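Local atomic coordinates of fucose-binding lectin (Kordia periserrulae, PDB entry 6HTN), a protein that binds fucose, here as methyl alpha-L-fucopyranoside, in pockets formed between the blades of a beta-propeller lectin. Residues A[63-68]-A[81-86]; A[53-58]-A[102-107]. All coordinates share one frame; numbering follows the deposited sequence.

Contact 1 (A[63-68]-A[81-86]); sequences QIHIRV and CWDKDK. With MFU (methyl alpha-L-fucopyranoside), chain G; MFU (methyl alpha-L-fucopyranoside), chain H.
Arg67 and Asp83 reach each other across an antiparallel hairpin, each with CG anti to its own carbonyl carbon (chi1 -63° and -64°). Arg67 also bends at chi2, which lays its CD 3.5 Å from Cys81 SG, while Cys81 CB lies over one face of the guanidinium. Arginine then grips aspartate end-on, in a salt bridge to one oxygen: NH2 of Arg67 meets the syn lone pair of Asp83 OD1 at 2.9 Å, and NH1 approaches the same oxygen from above the carboxylate plane. A third donor, His65 ND1, reaches Asp83 OD1 from the anti side, tilted out of the carboxylate plane, at 2.8 Å in a nearly straight bond (169°). Three donors on one oxygen would be expected to keep Asp83 ionised, and its OD2 is held by Tyr88 OH. The guanidinium, with its rotation thus fixed, bonds one methyl fucoside through NE to O4 (2.8 Å) and NH2 to O5 (2.9 Å), so Asp83 is a second-shell residue positioning a sugar-binding arginine.

On the other face of the sheet, Trp82 serves a second fucoside, whose C4 stands 3.7 Å above the centre of the indole. The backbone of Lys84 to Lys86 passes over the opposite face, toward its rim. A flat, apolar indole suits the C-H groups of a sugar, and Ile64 and Ile66 add aliphatic surface. Paired backbone bonds between Ile66 and Trp82 set this register. The hairpin is the middle of a four-stranded propeller blade, flanked by strands 53-58 and 87-89, with strand 13-20 of the preceding sheet packing on Ile66.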
loop_
_atom_site.group_PDB
_atom_site.type_symbol
_atom_site.label_atom_id
_atom_site.label_comp_id
_atom_site.label_asym_id
_atom_site.label_seq_id
_atom_site.Cartn_x
_atom_site.Cartn_y
_atom_site.Cartn_z
ATOM N N GLN A 63 36.119 -1.367 -4.467
ATOM C CA GLN A 63 35.198 -0.203 -4.510
ATOM C C GLN A 63 33.760 -0.727 -4.529
ATOM O O GLN A 63 33.448 -1.541 -5.418
ATOM C CB GLN A 63 35.453 0.680 -5.713
ATOM C CG GLN A 63 34.425 1.802 -5.884
ATOM C CD GLN A 63 34.392 2.788 -4.742
ATOM O OE1 GLN A 63 35.412 3.388 -4.368
ATOM N NE2 GLN A 63 33.221 2.969 -4.123
ATOM N N ILE A 64 32.949 -0.265 -3.597
ATOM C CA ILE A 64 31.494 -0.626 -3.578
ATOM C C ILE A 64 30.781 0.141 -4.659
ATOM O O ILE A 64 31.007 1.366 -4.885
ATOM C CB ILE A 64 30.906 -0.434 -2.184
ATOM C CG1 ILE A 64 29.513 -1.059 -2.063
ATOM C CG2 ILE A 64 30.832 1.040 -1.824
ATOM C CD1 ILE A 64 29.525 -2.570 -2.156
ATOM N N HIS A 65 29.819 -0.523 -5.317
ATOM C CA HIS A 65 28.888 0.091 -6.267
ATOM C C HIS A 65 27.487 -0.210 -5.731
ATOM O O HIS A 65 27.268 -1.364 -5.285
ATOM C CB HIS A 65 29.015 -0.506 -7.669
ATOM C CG HIS A 65 30.386 -0.310 -8.227
ATOM N ND1 HIS A 65 30.607 0.640 -9.200
ATOM C CD2 HIS A 65 31.558 -0.928 -7.954
ATOM C CE1 HIS A 65 31.936 0.612 -9.498
ATOM N NE2 HIS A 65 32.529 -0.305 -8.728
ATOM N N ILE A 66 26.619 0.790 -5.732
ATOM C CA ILE A 66 25.258 0.599 -5.175
ATOM C C ILE A 66 24.263 1.066 -6.221
ATOM O O ILE A 66 24.465 2.057 -6.918
ATOM C CB ILE A 66 25.074 1.374 -3.856
ATOM C CG1 ILE A 66 26.151 1.063 -2.835
ATOM C CG2 ILE A 66 23.676 1.139 -3.301
ATOM C CD1 ILE A 66 26.136 1.948 -1.595
ATOM N N ARG A 67 23.148 0.330 -6.343
ATOM C CA ARG A 67 22.040 0.742 -7.194
ATOM C C ARG A 67 20.756 0.653 -6.371
ATOM O O ARG A 67 20.519 -0.361 -5.713
ATOM C CB ARG A 67 21.955 -0.153 -8.438
ATOM C CG ARG A 67 23.167 -0.088 -9.358
ATOM C CD ARG A 67 23.263 1.237 -10.051
ATOM N NE ARG A 67 24.403 1.310 -10.998
ATOM C CZ ARG A 67 25.635 1.629 -10.652
ATOM N NH1 ARG A 67 25.981 1.889 -9.398
ATOM N NH2 ARG A 67 26.552 1.672 -11.614
ATOM N N VAL A 68 19.981 1.724 -6.416
ATOM C CA VAL A 68 18.727 1.866 -5.642
ATOM C C VAL A 68 17.623 2.164 -6.645
ATOM O O VAL A 68 17.805 2.985 -7.549
ATOM C CB VAL A 68 18.889 3.029 -4.616
ATOM C CG1 VAL A 68 17.656 3.316 -3.867
ATOM C CG2 VAL A 68 20.000 2.747 -3.662
ATOM N N CYS A 81 22.418 5.684 -8.596
ATOM C CA CYS A 81 23.690 4.941 -8.725
ATOM C C CYS A 81 24.811 5.604 -7.917
ATOM O O CYS A 81 24.974 6.836 -8.030
ATOM C CB CYS A 81 24.149 4.951 -10.167
ATOM S SG CYS A 81 22.877 4.415 -11.343
ATOM N N TRP A 82 25.609 4.785 -7.289
ATOM C CA TRP A 82 26.878 5.168 -6.628
ATOM C C TRP A 82 27.969 4.261 -7.165
ATOM O O TRP A 82 27.857 3.029 -7.025
ATOM C CB TRP A 82 26.756 5.033 -5.135
ATOM C CG TRP A 82 28.004 5.367 -4.363
ATOM C CD1 TRP A 82 29.059 4.560 -4.083
ATOM C CD2 TRP A 82 28.276 6.642 -3.756
ATOM N NE1 TRP A 82 29.991 5.261 -3.345
ATOM C CE2 TRP A 82 29.540 6.532 -3.153
ATOM C CE3 TRP A 82 27.604 7.856 -3.736
ATOM C CZ2 TRP A 82 30.086 7.602 -2.427
ATOM C CZ3 TRP A 82 28.150 8.908 -3.024
ATOM C CH2 TRP A 82 29.385 8.774 -2.394
ATOM N N ASP A 83 29.061 4.844 -7.674
ATOM C CA ASP A 83 30.239 4.079 -8.155
ATOM C C ASP A 83 31.515 4.465 -7.412
ATOM O O ASP A 83 32.459 3.675 -7.418
ATOM C CB ASP A 83 30.453 4.258 -9.659
ATOM C CG ASP A 83 29.332 3.703 -10.507
ATOM O OD1 ASP A 83 28.887 2.559 -10.199
ATOM O OD2 ASP A 83 28.974 4.355 -11.493
ATOM N N LYS A 84 31.550 5.635 -6.797
ATOM C CA LYS A 84 32.822 6.103 -6.201
ATOM C C LYS A 84 32.555 7.239 -5.231
ATOM O O LYS A 84 32.957 7.085 -4.086
ATOM C CB LYS A 84 33.790 6.545 -7.300
ATOM C CG LYS A 84 35.145 7.052 -6.790
ATOM C CD LYS A 84 36.289 6.105 -6.866
ATOM C CE LYS A 84 37.482 6.623 -6.073
ATOM N NZ LYS A 84 38.267 7.641 -6.810
ATOM N N ASP A 85 31.914 8.297 -5.694
ATOM C CA ASP A 85 31.901 9.544 -4.877
ATOM C C ASP A 85 30.671 10.402 -5.093
ATOM O O ASP A 85 30.628 11.467 -4.476
ATOM C CB ASP A 85 33.155 10.366 -5.188
ATOM C CG ASP A 85 33.354 10.650 -6.674
ATOM O OD1 ASP A 85 32.465 10.296 -7.511
ATOM O OD2 ASP A 85 34.453 11.164 -7.017
ATOM N N LYS A 86 29.664 9.961 -5.842
ATOM C CA LYS A 86 28.460 10.794 -6.010
ATOM C C LYS A 86 27.292 9.915 -6.470
ATOM O O LYS A 86 27.504 8.947 -7.221
ATOM C CB LYS A 86 28.642 11.925 -7.011
ATOM C CG LYS A 86 28.987 11.515 -8.420
ATOM C CD LYS A 86 29.528 12.697 -9.289
HETATM C C1 MFU G . 29.041 6.711 2.324
HETATM C C2 MFU G . 27.662 7.234 1.915
HETATM C C3 MFU G . 27.373 7.218 0.451
HETATM C C4 MFU G . 27.492 5.784 -0.039
HETATM C C5 MFU G . 28.922 5.399 0.379
HETATM C C6 MFU G . 29.171 3.900 0.024
HETATM O O1 MFU G . 29.855 7.587 1.626
HETATM O O2 MFU G . 27.588 8.662 2.281
HETATM O O3 MFU G . 26.052 7.686 0.092
HETATM O O4 MFU G . 26.612 4.895 0.688
HETATM O O5 MFU G . 29.093 5.350 1.801
HETATM C CM MFU G . 31.250 7.293 1.914
HETATM C C1 MFU H . 25.223 2.616 -15.115
HETATM C C2 MFU H . 23.708 2.815 -15.118
HETATM C C3 MFU H . 23.065 1.536 -15.647
HETATM C C4 MFU H . 23.450 0.389 -14.767
HETATM C C5 MFU H . 24.997 0.253 -14.810
HETATM C C6 MFU H . 25.466 -0.881 -13.932
HETATM O O1 MFU H . 25.596 2.522 -16.500
HETATM O O2 MFU H . 23.427 3.935 -15.962
HETATM O O3 MFU H . 21.650 1.737 -15.728
HETATM O O4 MFU H . 23.095 0.579 -13.403
HETATM O O5 MFU H . 25.564 1.521 -14.285
HETATM C CM MFU H . 27.011 2.259 -16.536
HETATM O O HOH W 1 32.531 4.720 -1.897
#

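Contact 2 (A[53-58]-A[102-107]); sequences GATSWL and PDATSW
Thr55 OG1 and Ser106 OG form a hydrogen bond of 2.7 Å, in which either hydroxyl could be the donor. Ser106 OG sits between its backbone N and carbonyl carbon (chi1 60°), and Thr55 OG1 lies anti to its own N, torsions that bring the two oxygens together between the strands. Beside this bond, Thr55 CG2 packs 4.0 Å from Ser106 CB and also touches the methyl of Ala104, so threonine supplies both a polar and an apolar branch. A water extends the link: it lies 2.8 Å from Ser106 OG and donates to Ser56 O at 2.7 Å.

At the other end, Gly53 CA comes within 3.3 Å of Pro102 O in a C-H...O contact, an approach possible because glycine carries no beta carbon. The strands run nearly parallel, their axes 8° apart, yet they splay: CA atoms of Gly53 and Asp103 are 4.9 Å apart, those of Trp57 and Trp107 7.3 Å.

Each strand is positioned by its own sheet. Thr55 and Trp57 bond through the backbone to Arg67 and His65, and Thr105 to Arg117; the Trp57 ring also stacks on His65. Beyond them, Ser56 OG hydrogen-bonds Thr4 OG1 of the same chain, whereas Thr105 OG1 hydrogen-bonds Ser5 of the second subunit, consistent with first strands of successive blades following one another round a propeller.

Small hydroxyl and methyl side chains let the innermost strands approach closely, and a hydroxyl pair with its water joins the blades by side-chain chemistry where the two backbones share no hydrogen bond.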
loop_
_atom_site.group_PDB
_atom_site.type_symbol
_atom_site.label_atom_id
_atom_site.label_comp_id
_atom_site.label_asym_id
_atom_site.label_seq_id
_atom_site.Cartn_x
_atom_site.Cartn_y
_atom_site.Cartn_z
ATOM N N GLY A 53 14.227 -0.492 -3.497
ATOM C CA GLY A 53 14.992 -1.742 -3.514
ATOM C C GLY A 53 16.445 -1.402 -3.771
ATOM O O GLY A 53 16.719 -0.379 -4.408
ATOM N N ALA A 54 17.331 -2.188 -3.211
ATOM C CA ALA A 54 18.759 -1.888 -3.359
ATOM C C ALA A 54 19.548 -3.153 -3.656
ATOM O O ALA A 54 19.236 -4.228 -3.080
ATOM C CB ALA A 54 19.239 -1.215 -2.096
ATOM N N THR A 55 20.645 -2.960 -4.366
ATOM C CA THR A 55 21.634 -4.037 -4.594
ATOM C C THR A 55 23.012 -3.363 -4.606
ATOM O O THR A 55 23.103 -2.150 -4.865
ATOM C CB THR A 55 21.297 -4.820 -5.878
ATOM O OG1 THR A 55 22.127 -6.005 -5.827
ATOM C CG2 THR A 55 21.458 -4.024 -7.135
ATOM N N SER A 56 24.060 -4.136 -4.381
ATOM C CA SER A 56 25.426 -3.575 -4.402
ATOM C C SER A 56 26.404 -4.665 -4.777
ATOM O O SER A 56 26.081 -5.853 -4.644
ATOM C CB SER A 56 25.755 -2.974 -3.055
ATOM O OG SER A 56 25.767 -3.928 -2.028
ATOM N N TRP A 57 27.578 -4.262 -5.231
ATOM C CA TRP A 57 28.652 -5.246 -5.540
ATOM C C TRP A 57 29.997 -4.556 -5.308
ATOM O O TRP A 57 30.107 -3.347 -5.502
ATOM C CB TRP A 57 28.532 -5.738 -6.967
ATOM C CG TRP A 57 28.737 -4.723 -8.041
ATOM C CD1 TRP A 57 29.895 -4.456 -8.717
ATOM C CD2 TRP A 57 27.765 -3.834 -8.580
ATOM N NE1 TRP A 57 29.700 -3.511 -9.659
ATOM C CE2 TRP A 57 28.386 -3.094 -9.615
ATOM C CE3 TRP A 57 26.406 -3.614 -8.341
ATOM C CZ2 TRP A 57 27.730 -2.134 -10.362
ATOM C CZ3 TRP A 57 25.760 -2.683 -9.118
ATOM C CH2 TRP A 57 26.398 -1.945 -10.109
ATOM N N LEU A 58 30.995 -5.387 -5.043
ATOM C CA LEU A 58 32.404 -4.925 -4.899
ATOM C C LEU A 58 33.155 -5.209 -6.177
ATOM O O LEU A 58 33.080 -6.383 -6.644
ATOM C CB LEU A 58 33.046 -5.692 -3.759
ATOM C CG LEU A 58 32.686 -5.221 -2.359
ATOM C CD1 LEU A 58 33.110 -6.262 -1.338
ATOM C CD2 LEU A 58 33.305 -3.823 -2.102
ATOM N N PRO A 102 10.220 -1.518 -6.179
ATOM C CA PRO A 102 10.959 -2.505 -6.966
ATOM C C PRO A 102 11.848 -3.364 -6.093
ATOM O O PRO A 102 12.356 -2.924 -5.025
ATOM C CB PRO A 102 11.828 -1.655 -7.890
ATOM C CG PRO A 102 11.093 -0.330 -7.995
ATOM C CD PRO A 102 10.471 -0.146 -6.655
ATOM N N ASP A 103 12.022 -4.605 -6.537
ATOM C CA ASP A 103 13.048 -5.509 -6.000
ATOM C C ASP A 103 14.226 -5.524 -6.968
ATOM O O ASP A 103 14.021 -5.370 -8.172
ATOM C CB ASP A 103 12.522 -6.947 -5.897
ATOM C CG ASP A 103 11.550 -7.139 -4.738
ATOM O OD1 ASP A 103 11.804 -6.596 -3.647
ATOM O OD2 ASP A 103 10.494 -7.829 -4.972
ATOM N N ALA A 104 15.407 -5.754 -6.440
ATOM C CA ALA A 104 16.600 -5.813 -7.310
ATOM C C ALA A 104 17.594 -6.823 -6.763
ATOM O O ALA A 104 17.684 -7.029 -5.553
ATOM C CB ALA A 104 17.268 -4.478 -7.411
ATOM N N THR A 105 18.298 -7.487 -7.689
ATOM C CA THR A 105 19.432 -8.358 -7.326
ATOM C C THR A 105 20.494 -8.190 -8.428
ATOM O O THR A 105 20.195 -7.645 -9.496
ATOM C CB THR A 105 18.997 -9.809 -7.103
ATOM O OG1 THR A 105 20.080 -10.537 -6.501
ATOM C CG2 THR A 105 18.585 -10.469 -8.392
ATOM N N SER A 106 21.740 -8.601 -8.109
ATOM C CA SER A 106 22.826 -8.412 -9.082
ATOM C C SER A 106 23.896 -9.476 -8.817
ATOM O O SER A 106 23.964 -10.030 -7.715
ATOM C CB SER A 106 23.418 -7.018 -8.981
ATOM O OG SER A 106 23.952 -6.769 -7.733
ATOM N N TRP A 107 24.716 -9.702 -9.839
ATOM C CA TRP A 107 25.891 -10.599 -9.700
ATOM C C TRP A 107 26.959 -10.164 -10.691
ATOM O O TRP A 107 26.660 -9.616 -11.717
ATOM C CB TRP A 107 25.491 -12.084 -9.911
ATOM C CG TRP A 107 25.081 -12.394 -11.312
ATOM C CD1 TRP A 107 25.855 -12.955 -12.295
ATOM C CD2 TRP A 107 23.781 -12.251 -11.887
ATOM N NE1 TRP A 107 25.143 -13.099 -13.440
ATOM C CE2 TRP A 107 23.863 -12.662 -13.228
ATOM C CE3 TRP A 107 22.576 -11.708 -11.420
ATOM C CZ2 TRP A 107 22.756 -12.641 -14.078
ATOM C CZ3 TRP A 107 21.501 -11.674 -12.259
ATOM C CH2 TRP A 107 21.595 -12.127 -13.576
HETATM O O HOH W 2 25.868 -8.053 -6.147
#

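Overall arrangement
Past the first sheet, the chain enters strand 53-58, which begins contact 2, and turns back directly into strand 64-71, which begins contact 1. A further reversal brings in residues 81-86 and closes contact 1, a short hairpin loop. The chain then completes the blade with strand 87-89 and crosses to the next sheet, where residues 102-107 close contact 2, so the smaller loop lies wholly within the larger. The contacts also touch directly, since strands 53-58 and 64-71 are neighbours in one sheet, with Ile64 CD1 packing 3.5 Å from Trp57 O. Contact 1 ties together the two middle strands of one blade, and contact 2 joins that blade to its successor.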